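Local coordinates for VAO-type flavoprotein oxidase VAO615 (Myceliophthora thermophila, PDB 6F72) that is probably an oxidoreductase that carries bicovalently bound FAD and, once reduced, reacts rapidly with molecular oxygen, although its substrate remains unknown, at residues G96-S107 and C118-Y126. Residues are numbered along the deposited sequence; the frame is centred on the assembly and turned at random.
Sequences GDVLSQNFQNYS and CQLGNYPSY. With NAG (2-acetamido-2-deoxy-beta-D-glucopyranose), chain C.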
loop_
_atom_site.group_PDB
_atom_site.type_symbol
_atom_site.label_atom_id
_atom_site.label_comp_id
_atom_site.label_asym_id
_atom_site.label_seq_id
_atom_site.Cartn_x
_atom_site.Cartn_y
_atom_site.Cartn_z
ATOM N N GLY A 96 -6.748 15.947 6.285
ATOM C CA GLY A 96 -6.287 16.214 4.930
ATOM C C GLY A 96 -4.831 15.904 4.660
ATOM O O GLY A 96 -4.355 16.188 3.564
ATOM N N ASP A 97 -4.125 15.328 5.636
ATOM C CA ASP A 97 -2.690 15.050 5.479
ATOM C C ASP A 97 -2.490 13.740 4.753
ATOM O O ASP A 97 -3.324 12.840 4.861
ATOM C CB ASP A 97 -1.950 14.970 6.819
ATOM C CG ASP A 97 -1.325 16.288 7.230
ATOM O OD1 ASP A 97 -2.044 17.100 7.852
ATOM O OD2 ASP A 97 -0.107 16.500 6.944
ATOM N N VAL A 98 -1.381 13.641 4.018
ATOM C CA VAL A 98 -0.888 12.343 3.541
ATOM C C VAL A 98 0.469 12.050 4.176
ATOM O O VAL A 98 1.106 12.969 4.723
ATOM C CB VAL A 98 -0.891 12.213 1.997
ATOM C CG1 VAL A 98 -2.317 12.132 1.482
ATOM C CG2 VAL A 98 -0.129 13.346 1.315
ATOM N N LEU A 99 0.909 10.794 4.129
ATOM C CA LEU A 99 2.181 10.415 4.740
ATOM C C LEU A 99 3.428 10.763 3.895
ATOM O O LEU A 99 4.549 10.854 4.432
ATOM C CB LEU A 99 2.185 8.928 5.118
ATOM C CG LEU A 99 1.310 8.311 6.216
ATOM C CD1 LEU A 99 1.701 6.847 6.334
ATOM C CD2 LEU A 99 1.493 8.969 7.565
ATOM N N SER A 100 3.235 10.993 2.596
ATOM C CA SER A 100 4.368 11.207 1.689
ATOM C C SER A 100 4.973 12.607 1.761
ATOM O O SER A 100 4.337 13.596 1.358
ATOM C CB SER A 100 3.999 10.861 0.246
ATOM O OG SER A 100 4.966 11.352 -0.659
ATOM N N GLN A 101 6.230 12.659 2.215
ATOM C CA GLN A 101 6.995 13.907 2.296
ATOM C C GLN A 101 7.135 14.533 0.911
ATOM O O GLN A 101 7.198 15.753 0.784
ATOM C CB GLN A 101 8.391 13.691 2.904
ATOM C CG GLN A 101 8.461 12.922 4.223
ATOM C CD GLN A 101 8.588 11.416 4.033
ATOM O OE1 GLN A 101 8.165 10.873 3.017
ATOM N NE2 GLN A 101 9.160 10.735 5.024
ATOM N N ASN A 102 7.162 13.692 -0.128
ATOM C CA ASN A 102 7.272 14.189 -1.493
ATOM C C ASN A 102 6.008 14.912 -1.955
ATOM O O ASN A 102 6.094 15.908 -2.668
ATOM C CB ASN A 102 7.662 13.063 -2.459
ATOM C CG ASN A 102 7.962 13.563 -3.870
ATOM O OD1 ASN A 102 8.482 14.654 -4.076
ATOM N ND2 ASN A 102 7.658 12.728 -4.854
ATOM N N PHE A 103 4.844 14.398 -1.555
ATOM C CA PHE A 103 3.581 15.023 -1.921
ATOM C C PHE A 103 3.201 16.187 -0.982
ATOM O O PHE A 103 2.522 17.096 -1.427
ATOM C CB PHE A 103 2.451 13.983 -2.146
ATOM C CG PHE A 103 2.644 13.180 -3.403
ATOM C CD1 PHE A 103 2.268 13.704 -4.649
ATOM C CD2 PHE A 103 3.284 11.942 -3.361
ATOM C CE1 PHE A 103 2.496 12.989 -5.815
ATOM C CE2 PHE A 103 3.519 11.222 -4.528
ATOM C CZ PHE A 103 3.124 11.747 -5.754
ATOM N N GLN A 104 3.646 16.142 0.281
ATOM C CA GLN A 104 3.653 17.324 1.166
ATOM C C GLN A 104 4.346 18.460 0.414
ATOM O O GLN A 104 3.833 19.575 0.379
ATOM C CB GLN A 104 4.380 17.051 2.485
ATOM C CG GLN A 104 3.605 16.151 3.430
ATOM C CD GLN A 104 4.481 15.488 4.476
ATOM O OE1 GLN A 104 5.620 15.885 4.689
ATOM N NE2 GLN A 104 3.938 14.466 5.141
ATOM N N ASN A 105 5.472 18.137 -0.235
ATOM C CA ASN A 105 6.160 19.041 -1.162
ATOM C C ASN A 105 6.474 20.428 -0.551
ATOM O O ASN A 105 6.349 21.462 -1.213
ATOM C CB ASN A 105 5.367 19.180 -2.474
ATOM C CG ASN A 105 6.236 19.596 -3.635
ATOM O OD1 ASN A 105 7.446 19.416 -3.600
ATOM N ND2 ASN A 105 5.621 20.140 -4.671
ATOM N N TYR A 106 6.852 20.412 0.727
ATOM C CA TYR A 106 7.267 21.603 1.488
ATOM C C TYR A 106 6.175 22.670 1.702
ATOM O O TYR A 106 6.486 23.778 2.150
ATOM C CB TYR A 106 8.524 22.248 0.863
ATOM C CG TYR A 106 9.687 21.294 0.619
ATOM C CD1 TYR A 106 10.641 21.063 1.622
ATOM C CD2 TYR A 106 9.848 20.639 -0.614
ATOM C CE1 TYR A 106 11.714 20.203 1.412
ATOM C CE2 TYR A 106 10.925 19.775 -0.833
ATOM C CZ TYR A 106 11.856 19.567 0.182
ATOM O OH TYR A 106 12.933 18.735 0.009
ATOM N N SER A 107 4.914 22.345 1.399
ATOM C CA SER A 107 3.834 23.338 1.442
ATOM C C SER A 107 3.508 23.772 2.858
ATOM O O SER A 107 3.256 24.955 3.104
ATOM C CB SER A 107 2.577 22.838 0.757
ATOM O OG SER A 107 2.843 22.479 -0.585
ATOM N N CYS A 118 1.869 28.505 5.748
ATOM C CA CYS A 118 1.326 27.147 5.709
ATOM C C CYS A 118 0.276 27.049 4.602
ATOM O O CYS A 118 -0.891 27.463 4.772
ATOM C CB CYS A 118 0.734 26.722 7.066
ATOM S SG CYS A 118 -0.096 25.106 7.018
ATOM N N GLN A 119 0.710 26.484 3.476
ATOM C CA GLN A 119 -0.117 26.353 2.289
ATOM C C GLN A 119 -0.599 24.918 2.110
ATOM O O GLN A 119 0.038 23.957 2.565
ATOM C CB GLN A 119 0.651 26.817 1.045
ATOM C CG GLN A 119 0.854 28.329 0.964
ATOM C CD GLN A 119 2.078 28.710 0.144
ATOM O OE1 GLN A 119 2.375 28.091 -0.877
ATOM N NE2 GLN A 119 2.798 29.738 0.592
ATOM N N LEU A 120 -1.737 24.798 1.438
ATOM C CA LEU A 120 -2.366 23.517 1.202
ATOM C C LEU A 120 -1.587 22.725 0.145
ATOM O O LEU A 120 -1.264 21.564 0.369
ATOM C CB LEU A 120 -3.842 23.701 0.839
ATOM C CG LEU A 120 -4.807 24.263 1.898
ATOM C CD1 LEU A 120 -6.236 24.250 1.386
ATOM C CD2 LEU A 120 -4.721 23.543 3.236
ATOM N N GLY A 121 -1.243 23.376 -0.967
ATOM C CA GLY A 121 -0.486 22.742 -2.051
ATOM C C GLY A 121 -1.270 21.594 -2.648
ATOM O O GLY A 121 -2.367 21.802 -3.155
ATOM N N ASN A 122 -0.710 20.384 -2.556
ATOM C CA ASN A 122 -1.344 19.159 -3.080
ATOM C C ASN A 122 -2.492 18.633 -2.192
ATOM O O ASN A 122 -3.272 17.761 -2.613
ATOM C CB ASN A 122 -0.305 18.046 -3.265
ATOM C CG ASN A 122 0.773 18.381 -4.304
ATOM O OD1 ASN A 122 0.517 18.993 -5.351
ATOM N ND2 ASN A 122 1.986 17.940 -4.019
ATOM N N TYR A 123 -2.584 19.144 -0.965
ATOM C CA TYR A 123 -3.631 18.759 -0.028
ATOM C C TYR A 123 -4.983 19.220 -0.561
ATOM O O TYR A 123 -5.040 20.261 -1.229
ATOM C CB TYR A 123 -3.349 19.379 1.348
ATOM C CG TYR A 123 -2.346 18.611 2.180
ATOM C CD1 TYR A 123 -1.483 17.671 1.597
ATOM C CD2 TYR A 123 -2.241 18.843 3.550
ATOM C CE1 TYR A 123 -0.561 16.975 2.359
ATOM C CE2 TYR A 123 -1.319 18.151 4.323
ATOM C CZ TYR A 123 -0.490 17.216 3.719
ATOM O OH TYR A 123 0.412 16.515 4.477
ATOM N N PRO A 124 -6.064 18.443 -0.299
ATOM C CA PRO A 124 -7.419 18.855 -0.706
ATOM C C PRO A 124 -7.857 20.112 0.060
ATOM O O PRO A 124 -7.410 20.308 1.182
ATOM C CB PRO A 124 -8.293 17.667 -0.259
ATOM C CG PRO A 124 -7.574 17.116 0.931
ATOM C CD PRO A 124 -6.105 17.266 0.595
ATOM N N SER A 125 -8.727 20.930 -0.536
ATOM C CA SER A 125 -9.294 22.113 0.121
ATOM C C SER A 125 -10.271 21.794 1.261
ATOM O O SER A 125 -10.266 22.463 2.299
ATOM C CB SER A 125 -10.012 22.973 -0.907
ATOM O OG SER A 125 -9.107 23.505 -1.841
ATOM N N TYR A 126 -11.135 20.801 1.038
ATOM C CA TYR A 126 -12.159 20.378 2.008
ATOM C C TYR A 126 -12.208 18.859 2.116
ATOM O O TYR A 126 -11.958 18.145 1.133
ATOM C CB TYR A 126 -13.546 20.895 1.613
ATOM C CG TYR A 126 -13.707 22.386 1.759
ATOM C CD1 TYR A 126 -14.132 22.951 2.973
ATOM C CD2 TYR A 126 -13.437 23.241 0.684
ATOM C CE1 TYR A 126 -14.274 24.331 3.107
ATOM C CE2 TYR A 126 -13.565 24.612 0.806
ATOM C CZ TYR A 126 -13.995 25.154 2.009
ATOM O OH TYR A 126 -14.121 26.524 2.096
HETATM C C1 NAG C . 6.323 20.540 -5.861
HETATM C C2 NAG C . 5.766 19.498 -6.859
HETATM C C3 NAG C . 6.196 19.824 -8.286
HETATM C C4 NAG C . 5.880 21.274 -8.690
HETATM C C5 NAG C . 6.316 22.251 -7.591
HETATM C C6 NAG C . 5.775 23.656 -7.829
HETATM C C7 NAG C . 5.301 17.180 -6.115
HETATM C C8 NAG C . 5.920 15.844 -5.852
HETATM N N2 NAG C . 6.153 18.126 -6.539
HETATM O O3 NAG C . 5.549 18.913 -9.184
HETATM O O4 NAG C . 6.612 21.633 -9.869
HETATM O O5 NAG C . 5.897 21.836 -6.284
HETATM O O6 NAG C . 6.639 24.558 -7.130
HETATM O O7 NAG C . 4.102 17.352 -5.953
HETATM O O HOH W 1 1.988 19.984 -1.707
HETATM O O HOH W 2 2.710 25.104 -1.660
#
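Asn122 ND2 donates two hydrogen bonds at once, one to the backbone O of Phe103 (2.8 Å) and one to O7 of the N-acetylglucosamine carried by Asn105 (2.9 Å), so a glycan takes part in a contact within the protein. The meeting place is a pair of tight turns: a type I' turn, Gln104 to Ser107, follows the short helix 101-104, and a type II' turn, Leu120 to Tyr123, lies in the loop leading to strand 126-129 of the PCMH-type FAD-binding domain. The amide of Asn122 reaches Phe103 O in the carbonyl plane, on a lone pair. Asn105 has the positive phi that asparagine tolerates well, while its ND2 is bonded to the sugar. Gly121 suits the second position of its type II' turn, where phi is positive (63°), and a beta carbon there would also run into Ser107 OG. Ser107 OG also bonds to water 1, which in turn donates to Gln104 O and accepts from Asn122 N; nearby, Gln119 N donates to Ser107 O (3.0 Å), not far along the chain from the Cys108-Cys118 disulfide.

Tyr123, the last residue of the second turn, lays its ring against residues 96-98, with Gln104 CG beside its hydroxyl. Its CG lies anti to its own carbonyl carbon (chi1 -81°), which carries the ring past Val98, and Val98 CG2 touches Tyr123 CE1 at 3.8 Å. Gly96 O sits over one ring face, buried and without a polar partner. A phenylalanine here would probably leave Asp97 OD2 without its phenolic donor and Val98 N without its weak acceptor. That weak bond runs from Val98 N to Tyr123 OH (3.4 Å). Asp97 suits its place because its two oxygens divide the work: OD1 accepts from Gln60 N, whereas Tyr123 OH donates to Asp97 OD2 at 2.5 Å, meeting it from above the carboxylate plane.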